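Local coordinates for replication initiator A family protein (Staphylococcus aureus CA-347, PDB 4PT7), which probably binds DNA at the replication origin of staphylococcal multiresistance plasmids and helps to assemble the initiation complex there, at residues N68-L71 against M72-N76; E80-T83 against K84-G88; Q18-K21 against V22-T25. All coordinates share one frame; numbering follows the deposited sequence.

Interaction 1 of 3, residues N68-L71 against M72-N76; sequences NEKL and MEILN
Lys-70 and Glu-73 run side by side along helix 68-74, which is probably the first helix of a helix-turn-helix, to judge from the helix order and the family. Their contact is ionic. NZ of Lys-70 sits 2.8 Å from OE1 of Glu-73, on the syn side of the carboxylate but 28° out of its plane; OE2 of Glu-73 is 4.0 Å from NZ of Lys-70, so a single oxygen does the gripping. Glu-73 gets there because its CG is anti to the backbone N (chi1 -177°), and Lys-70 bends at chi2 to meet it. The same ammonium has a stronger partner in Asp-129 of the fourth subunit, so this lysine is shared between two carboxylates and ties the helix into the assembly.

The backbone bonds are those of an alpha helix: the amides of Met-72, Glu-73, Ile-74 and Leu-75 each reach the carbonyl four residues back. The helix then closes in a Schellman motif with Asn-76, at positive phi (44°), as its C-prime residue. The amide after it returns to O of Met-72, and N of Asn-76 makes a weak bond to O of Glu-73 at 3.3 Å.

Apolar packing divides by face. Leu-71 lies on Leu-82 of helix 79-91, while Ile-74 and Leu-75 meet Ile-42 of helix 34-52. Within the helix, CD of Lys-70 comes to 4.2 Å from CG1 of Ile-74. CG of Met-72, placed beside its own backbone N, lies 3.3 Å from O of Asn-68, and SD of Met-72 is 3.8 Å from the same oxygen.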
ATOM      1  N   ASN B  68      -8.343  10.620  -8.690  1.00 48.16           N
ATOM      2  CA  ASN B  68      -7.254   9.849  -8.112  1.00 48.68           C
ATOM      3  C   ASN B  68      -7.564   9.440  -6.676  1.00 48.05           C
ATOM      4  O   ASN B  68      -7.168   8.368  -6.234  1.00 51.89           O
ATOM      5  CB  ASN B  68      -5.966  10.665  -8.162  1.00 53.08           C
ATOM      6  CG  ASN B  68      -5.367  10.718  -9.554  1.00 54.27           C
ATOM      7  OD1 ASN B  68      -4.530  11.572  -9.853  1.00 61.26           O
ATOM      8  ND2 ASN B  68      -5.780   9.793 -10.410  1.00 57.04           N
ATOM      9  N   GLU B  69      -8.279  10.296  -5.951  1.00 48.24           N
ATOM     10  CA  GLU B  69      -8.642  10.002  -4.570  1.00 51.35           C
ATOM     11  C   GLU B  69      -9.608   8.819  -4.539  1.00 49.51           C
ATOM     12  O   GLU B  69      -9.523   7.956  -3.665  1.00 49.89           O
ATOM     13  CB  GLU B  69      -9.335  11.212  -3.905  1.00 55.52           C
ATOM     14  CG  GLU B  69      -8.444  12.418  -3.585  1.00 62.89           C
ATOM     15  CD  GLU B  69      -8.255  13.398  -4.743  1.00 62.46           C
ATOM     16  OE1 GLU B  69      -7.614  14.444  -4.512  1.00 65.76           O
ATOM     17  OE2 GLU B  69      -8.730  13.140  -5.872  1.00 66.17           O
ATOM     18  N   LYS B  70     -10.543   8.805  -5.486  1.00 48.25           N
ATOM     19  CA  LYS B  70     -11.546   7.744  -5.572  1.00 48.85           C
ATOM     20  C   LYS B  70     -10.920   6.404  -5.935  1.00 42.93           C
ATOM     21  O   LYS B  70     -11.176   5.399  -5.288  1.00 43.76           O
ATOM     22  CB  LYS B  70     -12.620   8.099  -6.605  1.00 49.81           C
ATOM     23  CG  LYS B  70     -14.037   8.088  -6.052  1.00 50.66           C
ATOM     24  CD  LYS B  70     -14.371   6.791  -5.340  1.00 51.15           C
ATOM     25  CE  LYS B  70     -15.796   6.822  -4.816  1.00 55.16           C
ATOM     26  NZ  LYS B  70     -16.148   5.642  -3.991  1.00 55.27           N
ATOM     27  N   LEU B  71     -10.094   6.402  -6.976  1.00 41.90           N
ATOM     28  CA  LEU B  71      -9.414   5.187  -7.414  1.00 43.55           C
ATOM     29  C   LEU B  71      -8.603   4.595  -6.261  1.00 43.94           C
ATOM     30  O   LEU B  71      -8.659   3.389  -6.017  1.00 45.20           O
ATOM     31  CB  LEU B  71      -8.503   5.491  -8.614  1.00 35.39           C
ATOM     32  CG  LEU B  71      -9.221   5.805  -9.934  1.00 44.90           C
ATOM     33  CD1 LEU B  71      -8.239   6.369 -10.961  1.00 42.58           C
ATOM     34  CD2 LEU B  71      -9.884   4.530 -10.453  1.00 44.47           C
ATOM     35  N   MET B  72      -7.867   5.446  -5.546  1.00 47.03           N
ATOM     36  CA  MET B  72      -7.061   4.990  -4.411  1.00 48.99           C
ATOM     37  C   MET B  72      -7.945   4.272  -3.393  1.00 47.18           C
ATOM     38  O   MET B  72      -7.564   3.256  -2.821  1.00 46.82           O
ATOM     39  CB  MET B  72      -6.342   6.175  -3.750  1.00 48.88           C
ATOM     40  CG  MET B  72      -5.052   6.578  -4.464  1.00 49.45           C
ATOM     41  SD  MET B  72      -4.293   8.090  -3.792  1.00 48.28           S
ATOM     42  CE  MET B  72      -4.335   7.738  -2.028  1.00 57.47           C
ATOM     43  N   GLU B  73      -9.143   4.800  -3.191  1.00 48.10           N
ATOM     44  CA  GLU B  73     -10.085   4.199  -2.262  1.00 48.60           C
ATOM     45  C   GLU B  73     -10.606   2.872  -2.829  1.00 48.86           C
ATOM     46  O   GLU B  73     -10.730   1.883  -2.097  1.00 43.45           O
ATOM     47  CB  GLU B  73     -11.269   5.132  -2.028  1.00 49.26           C
ATOM     48  CG  GLU B  73     -12.246   4.595  -1.011  1.00 59.35           C
ATOM     49  CD  GLU B  73     -13.664   5.056  -1.278  1.00 67.51           C
ATOM     50  OE1 GLU B  73     -14.317   4.480  -2.179  1.00 68.14           O
ATOM     51  OE2 GLU B  73     -14.117   6.000  -0.595  1.00 67.80           O
ATOM     52  N   ILE B  74     -10.910   2.858  -4.128  1.00 42.68           N
ATOM     53  CA  ILE B  74     -11.426   1.652  -4.775  1.00 45.89           C
ATOM     54  C   ILE B  74     -10.409   0.506  -4.788  1.00 44.46           C
ATOM     55  O   ILE B  74     -10.760  -0.644  -4.535  1.00 45.48           O
ATOM     56  CB  ILE B  74     -11.873   1.941  -6.236  1.00 46.91           C
ATOM     57  CG1 ILE B  74     -13.105   2.855  -6.242  1.00 48.14           C
ATOM     58  CG2 ILE B  74     -12.208   0.636  -6.946  1.00 39.88           C
ATOM     59  CD1 ILE B  74     -13.501   3.341  -7.634  1.00 40.84           C
ATOM     60  N   LEU B  75      -9.156   0.841  -5.083  1.00 43.44           N
ATOM     61  CA  LEU B  75      -8.066  -0.129  -5.144  1.00 44.06           C
ATOM     62  C   LEU B  75      -7.338  -0.228  -3.806  1.00 44.06           C
ATOM     63  O   LEU B  75      -6.362  -0.981  -3.671  1.00 42.93           O
ATOM     64  CB  LEU B  75      -7.070   0.280  -6.242  1.00 41.48           C
ATOM     65  CG  LEU B  75      -7.677   0.532  -7.628  1.00 41.36           C
ATOM     66  CD1 LEU B  75      -6.599   0.973  -8.626  1.00 37.62           C
ATOM     67  CD2 LEU B  75      -8.351  -0.741  -8.094  1.00 37.10           C
ATOM     68  N   ASN B  76      -7.814   0.538  -2.827  1.00 42.56           N
ATOM     69  CA  ASN B  76      -7.214   0.553  -1.497  1.00 47.79           C
ATOM     70  C   ASN B  76      -5.685   0.606  -1.556  1.00 48.29           C
ATOM     71  O   ASN B  76      -5.004  -0.282  -1.045  1.00 50.49           O
ATOM     72  CB  ASN B  76      -7.664  -0.682  -0.714  1.00 47.15           C
ATOM     73  CG  ASN B  76      -7.087  -0.723   0.696  1.00 56.43           C
ATOM     74  OD1 ASN B  76      -7.039   0.297   1.390  1.00 54.19           O
ATOM     75  ND2 ASN B  76      -6.657  -1.908   1.127  1.00 52.97           N
TER

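Interaction 2 of 3, residues E80-T83 against K84-G88. With SO4 (sulfate ion), chain I.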
ATOM      1  N   GLU B  80       1.472   6.415  -5.038  1.00 48.89           N
ATOM      2  CA  GLU B  80       2.557   5.754  -5.746  1.00 51.82           C
ATOM      3  C   GLU B  80       2.077   4.490  -6.449  1.00 51.71           C
ATOM      4  O   GLU B  80       2.404   4.250  -7.609  1.00 55.38           O
ATOM      5  CB  GLU B  80       3.677   5.360  -4.780  1.00 51.11           C
ATOM      6  CG  GLU B  80       4.573   6.488  -4.303  1.00 58.75           C
ATOM      7  CD  GLU B  80       4.120   7.101  -2.992  1.00 56.66           C
ATOM      8  OE1 GLU B  80       4.969   7.715  -2.314  1.00 56.67           O
ATOM      9  OE2 GLU B  80       2.926   6.979  -2.642  1.00 55.04           O
ATOM     10  N   LYS B  81       1.325   3.670  -5.722  1.00 50.05           N
ATOM     11  CA  LYS B  81       0.814   2.420  -6.253  1.00 49.77           C
ATOM     12  C   LYS B  81      -0.112   2.685  -7.432  1.00 47.94           C
ATOM     13  O   LYS B  81      -0.017   2.020  -8.465  1.00 47.08           O
ATOM     14  CB  LYS B  81       0.050   1.651  -5.169  1.00 52.09           C
ATOM     15  CG  LYS B  81      -0.063   0.159  -5.451  1.00 52.75           C
ATOM     16  CD  LYS B  81       1.241  -0.533  -5.119  1.00 54.04           C
ATOM     17  CE  LYS B  81       1.415  -1.786  -5.927  1.00 58.92           C
ATOM     18  NZ  LYS B  81       2.697  -2.457  -5.602  1.00 60.55           N
ATOM     19  N   LEU B  82      -1.005   3.658  -7.271  1.00 41.45           N
ATOM     20  CA  LEU B  82      -1.954   3.999  -8.326  1.00 45.44           C
ATOM     21  C   LEU B  82      -1.220   4.285  -9.630  1.00 46.58           C
ATOM     22  O   LEU B  82      -1.576   3.751 -10.684  1.00 48.71           O
ATOM     23  CB  LEU B  82      -2.772   5.233  -7.936  1.00 43.03           C
ATOM     24  CG  LEU B  82      -4.260   5.293  -8.313  1.00 52.11           C
ATOM     25  CD1 LEU B  82      -4.660   6.753  -8.450  1.00 45.22           C
ATOM     26  CD2 LEU B  82      -4.546   4.551  -9.609  1.00 50.22           C
ATOM     27  N   THR B  83      -0.199   5.131  -9.545  1.00 46.12           N
ATOM     28  CA  THR B  83       0.595   5.522 -10.700  1.00 44.83           C
ATOM     29  C   THR B  83       1.240   4.303 -11.348  1.00 42.58           C
ATOM     30  O   THR B  83       1.189   4.134 -12.562  1.00 44.31           O
ATOM     31  CB  THR B  83       1.675   6.548 -10.269  1.00 45.36           C
ATOM     32  OG1 THR B  83       1.026   7.677  -9.672  1.00 46.70           O
ATOM     33  CG2 THR B  83       2.497   7.024 -11.460  1.00 40.37           C
ATOM     34  N   LYS B  84       1.834   3.440 -10.537  1.00 44.50           N
ATOM     35  CA  LYS B  84       2.469   2.248 -11.071  1.00 48.15           C
ATOM     36  C   LYS B  84       1.446   1.283 -11.697  1.00 45.80           C
ATOM     37  O   LYS B  84       1.705   0.698 -12.745  1.00 40.38           O
ATOM     38  CB  LYS B  84       3.292   1.550  -9.977  1.00 54.17           C
ATOM     39  CG  LYS B  84       3.848   0.188 -10.400  1.00 69.49           C
ATOM     40  CD  LYS B  84       5.088  -0.250  -9.608  1.00 77.94           C
ATOM     41  CE  LYS B  84       4.866  -0.305  -8.095  1.00 82.21           C
ATOM     42  NZ  LYS B  84       4.862   1.047  -7.467  1.00 82.64           N
ATOM     43  N   ILE B  85       0.282   1.132 -11.074  1.00 43.76           N
ATOM     44  CA  ILE B  85      -0.740   0.237 -11.607  1.00 44.88           C
ATOM     45  C   ILE B  85      -1.236   0.727 -12.962  1.00 43.91           C
ATOM     46  O   ILE B  85      -1.233  -0.030 -13.944  1.00 41.75           O
ATOM     47  CB  ILE B  85      -1.904   0.082 -10.597  1.00 44.22           C
ATOM     48  CG1 ILE B  85      -1.414  -0.766  -9.414  1.00 40.62           C
ATOM     49  CG2 ILE B  85      -3.116  -0.581 -11.257  1.00 46.04           C
ATOM     50  CD1 ILE B  85      -2.391  -0.886  -8.270  1.00 35.75           C
ATOM     51  N   LYS B  86      -1.633   1.995 -13.018  1.00 41.68           N
ATOM     52  CA  LYS B  86      -2.108   2.599 -14.256  1.00 47.54           C
ATOM     53  C   LYS B  86      -1.064   2.470 -15.363  1.00 49.11           C
ATOM     54  O   LYS B  86      -1.391   2.147 -16.508  1.00 51.81           O
ATOM     55  CB  LYS B  86      -2.437   4.078 -14.030  1.00 44.01           C
ATOM     56  CG  LYS B  86      -3.608   4.306 -13.079  1.00 50.79           C
ATOM     57  CD  LYS B  86      -3.713   5.770 -12.631  1.00 55.36           C
ATOM     58  CE  LYS B  86      -4.046   6.711 -13.761  1.00 57.58           C
ATOM     59  NZ  LYS B  86      -4.115   8.115 -13.262  1.00 58.46           N
ATOM     60  N   LYS B  87       0.193   2.711 -15.010  1.00 48.78           N
ATOM     61  CA  LYS B  87       1.276   2.636 -15.979  1.00 48.34           C
ATOM     62  C   LYS B  87       1.428   1.209 -16.500  1.00 43.83           C
ATOM     63  O   LYS B  87       1.576   0.984 -17.699  1.00 45.06           O
ATOM     64  CB  LYS B  87       2.591   3.094 -15.338  1.00 53.38           C
ATOM     65  CG  LYS B  87       3.712   3.416 -16.336  1.00 63.54           C
ATOM     66  CD  LYS B  87       3.397   4.694 -17.125  1.00 73.71           C
ATOM     67  CE  LYS B  87       4.622   5.233 -17.880  1.00 77.85           C
ATOM     68  NZ  LYS B  87       5.152   4.314 -18.932  1.00 78.97           N
ATOM     69  N   GLY B  88       1.392   0.247 -15.584  1.00 39.11           N
ATOM     70  CA  GLY B  88       1.526  -1.143 -15.963  1.00 36.65           C
ATOM     71  C   GLY B  88       0.370  -1.626 -16.832  1.00 36.92           C
ATOM     72  O   GLY B  88       0.591  -2.297 -17.828  1.00 35.16           O
TER
HETATM   73  S   SO4 I 201       5.091  -1.700  -3.211  1.00 96.24           S
HETATM   74  O1  SO4 I 201       4.619  -3.097  -3.159  1.00 96.17           O
HETATM   75  O2  SO4 I 201       5.157  -1.261  -4.621  1.00 95.74           O
HETATM   76  O3  SO4 I 201       6.437  -1.608  -2.604  1.00 92.78           O
HETATM   77  O4  SO4 I 201       4.146  -0.843  -2.465  1.00 93.55           O
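Lys-84 comes up beside Lys-81 on helix 79-91, the second helix of the probable helix-turn-helix and, by its place in the motif, probably the one that reads DNA. Beginning the second segment, Lys-84 bonds through its backbone N to O of Glu-80, whose carboxylate turns outward to bond the backbone N of Asn-34 of the second subunit. The lysine chain bends at chi3 and chi4 (57° and -76°), which brings its CE to 3.9 Å from NZ of Lys-81. A sulfate, probably from the crystallisation liquor, sits beside both lysines and probably offsets their like charges, NZ of Lys-81 and NZ of Lys-84 being 4.5 Å apart. NZ of Lys-81 donates to its O2 at 2.9 Å and, weakly, to its O1 at 3.2 Å, while NZ of Lys-84 stays 3.7 Å from O2. Lys-81 of the third subunit bonds the same ion, and Asp-35 makes a salt bridge to NZ of Lys-81, so this ammonium has both a carboxylate and the sulfate as partners.

Ile-85 turns to the inner face, where it meets Ala-39 of helix 34-52. Its CD1 lies 3.8 Å from CG of Lys-81, the two side chains crossing at a slant, so the aliphatic part of the lysine packs against the isoleucine while its tip serves the ion.

Next comes Lys-86, whose CD presses on CD2 of Leu-82 at 3.4 Å; its NZ goes on to a weak bond with Gln-97. Lys-87 follows, its N bonded to O of Thr-83 and its CB 3.3 Å from that oxygen.

Interaction 3 of 3, residues Q18-K21 against V22-T25; sequences QIPK and VFFT
Phe-23 has its CG anti to the carbonyl carbon (chi1 -73°) and its ring turned to chi2 -2°, and that rotation lays one ring face against Pro-20. CB of Pro-20 stands over the ring centre of Phe-23, 4.1 Å from the centroid and only 5° off the normal, a CH-pi contact; CD of Pro-20 also lies over this face, 3.7 Å from CE2 of Phe-23. Ile-19 sends its CG2 branch between the two phenylalanines, 3.7 Å from CD2 of Phe-23 and 3.6 Å from CE1 of Phe-24, and crosses both side chains at about a right angle. The ring of Phe-24 turns an edge to O of Lys-21.

Two i to i+3 bonds hold the turn: Phe-23 N to Pro-20 O at 3.0 Å and Phe-24 N to Lys-21 O at 2.8 Å, each donor well above the carbonyl plane. The buried Lys-21 runs straight beyond CG, and its NZ makes salt bridges to Asp-45 of the fourth subunit, its stronger partner, and Glu-127. Residues 18-20 pair in an antiparallel ladder with the fourth subunit, so these tight turns lead from an intersubunit strand into a short, weakly bonded helix.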
ATOM      1  N   GLN B  18     -12.818 -11.113 -10.717  1.00 39.57           N
ATOM      2  CA  GLN B  18     -12.358 -12.051 -11.737  1.00 37.60           C
ATOM      3  C   GLN B  18     -11.110 -11.619 -12.484  1.00 35.81           C
ATOM      4  O   GLN B  18     -11.097 -10.570 -13.138  1.00 37.75           O
ATOM      5  CB  GLN B  18     -13.482 -12.295 -12.763  1.00 38.15           C
ATOM      6  CG  GLN B  18     -14.727 -12.926 -12.189  1.00 42.78           C
ATOM      7  CD  GLN B  18     -15.887 -12.956 -13.183  1.00 53.35           C
ATOM      8  OE1 GLN B  18     -16.567 -13.974 -13.326  1.00 54.95           O
ATOM      9  NE2 GLN B  18     -16.121 -11.836 -13.865  1.00 46.58           N
ATOM     10  N   ILE B  19     -10.075 -12.448 -12.425  1.00 36.55           N
ATOM     11  CA  ILE B  19      -8.840 -12.146 -13.129  1.00 34.66           C
ATOM     12  C   ILE B  19      -8.718 -13.067 -14.332  1.00 34.61           C
ATOM     13  O   ILE B  19      -8.841 -14.284 -14.204  1.00 35.30           O
ATOM     14  CB  ILE B  19      -7.601 -12.356 -12.231  1.00 37.34           C
ATOM     15  CG1 ILE B  19      -7.729 -11.528 -10.950  1.00 35.36           C
ATOM     16  CG2 ILE B  19      -6.337 -11.935 -12.989  1.00 32.21           C
ATOM     17  CD1 ILE B  19      -6.645 -11.817  -9.929  1.00 32.07           C
ATOM     18  N   PRO B  20      -8.499 -12.494 -15.524  1.00 33.06           N
ATOM     19  CA  PRO B  20      -8.359 -13.296 -16.742  1.00 34.55           C
ATOM     20  C   PRO B  20      -7.216 -14.300 -16.600  1.00 36.99           C
ATOM     21  O   PRO B  20      -6.107 -13.934 -16.200  1.00 38.27           O
ATOM     22  CB  PRO B  20      -8.062 -12.246 -17.811  1.00 33.20           C
ATOM     23  CG  PRO B  20      -8.832 -11.066 -17.336  1.00 30.14           C
ATOM     24  CD  PRO B  20      -8.556 -11.057 -15.846  1.00 31.34           C
ATOM     25  N   LYS B  21      -7.488 -15.560 -16.932  1.00 36.42           N
ATOM     26  CA  LYS B  21      -6.483 -16.617 -16.850  1.00 36.89           C
ATOM     27  C   LYS B  21      -5.298 -16.324 -17.762  1.00 37.93           C
ATOM     28  O   LYS B  21      -4.166 -16.716 -17.474  1.00 39.51           O
ATOM     29  CB  LYS B  21      -7.094 -17.975 -17.227  1.00 36.40           C
ATOM     30  CG  LYS B  21      -8.046 -18.561 -16.182  1.00 37.55           C
ATOM     31  CD  LYS B  21      -8.281 -20.058 -16.437  1.00 31.81           C
ATOM     32  CE  LYS B  21      -9.211 -20.648 -15.401  1.00 36.28           C
ATOM     33  NZ  LYS B  21      -9.438 -22.116 -15.615  1.00 36.78           N
ATOM     34  N   VAL B  22      -5.563 -15.632 -18.861  1.00 36.62           N
ATOM     35  CA  VAL B  22      -4.509 -15.289 -19.800  1.00 39.96           C
ATOM     36  C   VAL B  22      -3.403 -14.478 -19.097  1.00 40.98           C
ATOM     37  O   VAL B  22      -2.269 -14.445 -19.563  1.00 41.36           O
ATOM     38  CB  VAL B  22      -5.096 -14.506 -21.013  1.00 40.29           C
ATOM     39  CG1 VAL B  22      -5.645 -13.171 -20.559  1.00 39.17           C
ATOM     40  CG2 VAL B  22      -4.047 -14.333 -22.098  1.00 40.82           C
ATOM     41  N   PHE B  23      -3.720 -13.846 -17.965  1.00 36.71           N
ATOM     42  CA  PHE B  23      -2.712 -13.066 -17.238  1.00 37.99           C
ATOM     43  C   PHE B  23      -1.688 -13.983 -16.575  1.00 42.08           C
ATOM     44  O   PHE B  23      -0.660 -13.518 -16.081  1.00 40.36           O
ATOM     45  CB  PHE B  23      -3.354 -12.169 -16.145  1.00 32.70           C
ATOM     46  CG  PHE B  23      -4.108 -10.973 -16.685  1.00 29.03           C
ATOM     47  CD1 PHE B  23      -4.160 -10.725 -18.053  1.00 28.55           C
ATOM     48  CD2 PHE B  23      -4.770 -10.103 -15.824  1.00 25.58           C
ATOM     49  CE1 PHE B  23      -4.867  -9.623 -18.557  1.00 26.19           C
ATOM     50  CE2 PHE B  23      -5.475  -9.001 -16.312  1.00 32.56           C
ATOM     51  CZ  PHE B  23      -5.526  -8.760 -17.680  1.00 31.49           C
ATOM     52  N   PHE B  24      -1.962 -15.282 -16.553  1.00 42.61           N
ATOM     53  CA  PHE B  24      -1.036 -16.213 -15.923  1.00 45.31           C
ATOM     54  C   PHE B  24      -0.464 -17.232 -16.903  1.00 48.79           C
ATOM     55  O   PHE B  24       0.342 -18.075 -16.530  1.00 52.33           O
ATOM     56  CB  PHE B  24      -1.716 -16.958 -14.770  1.00 37.20           C
ATOM     57  CG  PHE B  24      -2.313 -16.059 -13.728  1.00 39.35           C
ATOM     58  CD1 PHE B  24      -3.617 -15.594 -13.855  1.00 32.10           C
ATOM     59  CD2 PHE B  24      -1.581 -15.696 -12.600  1.00 33.37           C
ATOM     60  CE1 PHE B  24      -4.189 -14.780 -12.869  1.00 32.50           C
ATOM     61  CE2 PHE B  24      -2.140 -14.884 -11.610  1.00 35.07           C
ATOM     62  CZ  PHE B  24      -3.449 -14.427 -11.746  1.00 34.85           C
ATOM     63  N   THR B  25      -0.881 -17.153 -18.158  1.00 54.64           N
ATOM     64  CA  THR B  25      -0.391 -18.077 -19.175  1.00 59.36           C
ATOM     65  C   THR B  25       0.363 -17.320 -20.257  1.00 62.98           C
ATOM     66  O   THR B  25       1.493 -17.683 -20.598  1.00 68.52           O
ATOM     67  CB  THR B  25      -1.550 -18.867 -19.830  1.00 59.95           C
ATOM     68  OG1 THR B  25      -2.476 -17.955 -20.435  1.00 60.22           O
ATOM     69  CG2 THR B  25      -2.283 -19.702 -18.781  1.00 62.21           C
TER

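Overall arrangement
Interactions 1 and 2 belong to successive helices of the probable helix-turn-helix and touch directly: CD1 of Leu-82 packs against CG of Met-72 at 4.0 Å, in a mostly apolar seam with Asn-68 and Lys-86 at its polar side, and both also lean on helix 34-52. Their outer faces are partly exposed and charged, with a salt bridge in interaction 1 and a lysine-bound sulfate in interaction 2. Interaction 3 is different in kind: mostly buried, aromatic and apolar, its centre about 23 Å from that of interaction 1 and 19 Å from that of interaction 2, touching neither. It too packs on helix 34-52. All three reach neighbouring subunits, interaction 3 by strand pairing, an aromatic stack and a salt bridge, the others mainly through polar side chains.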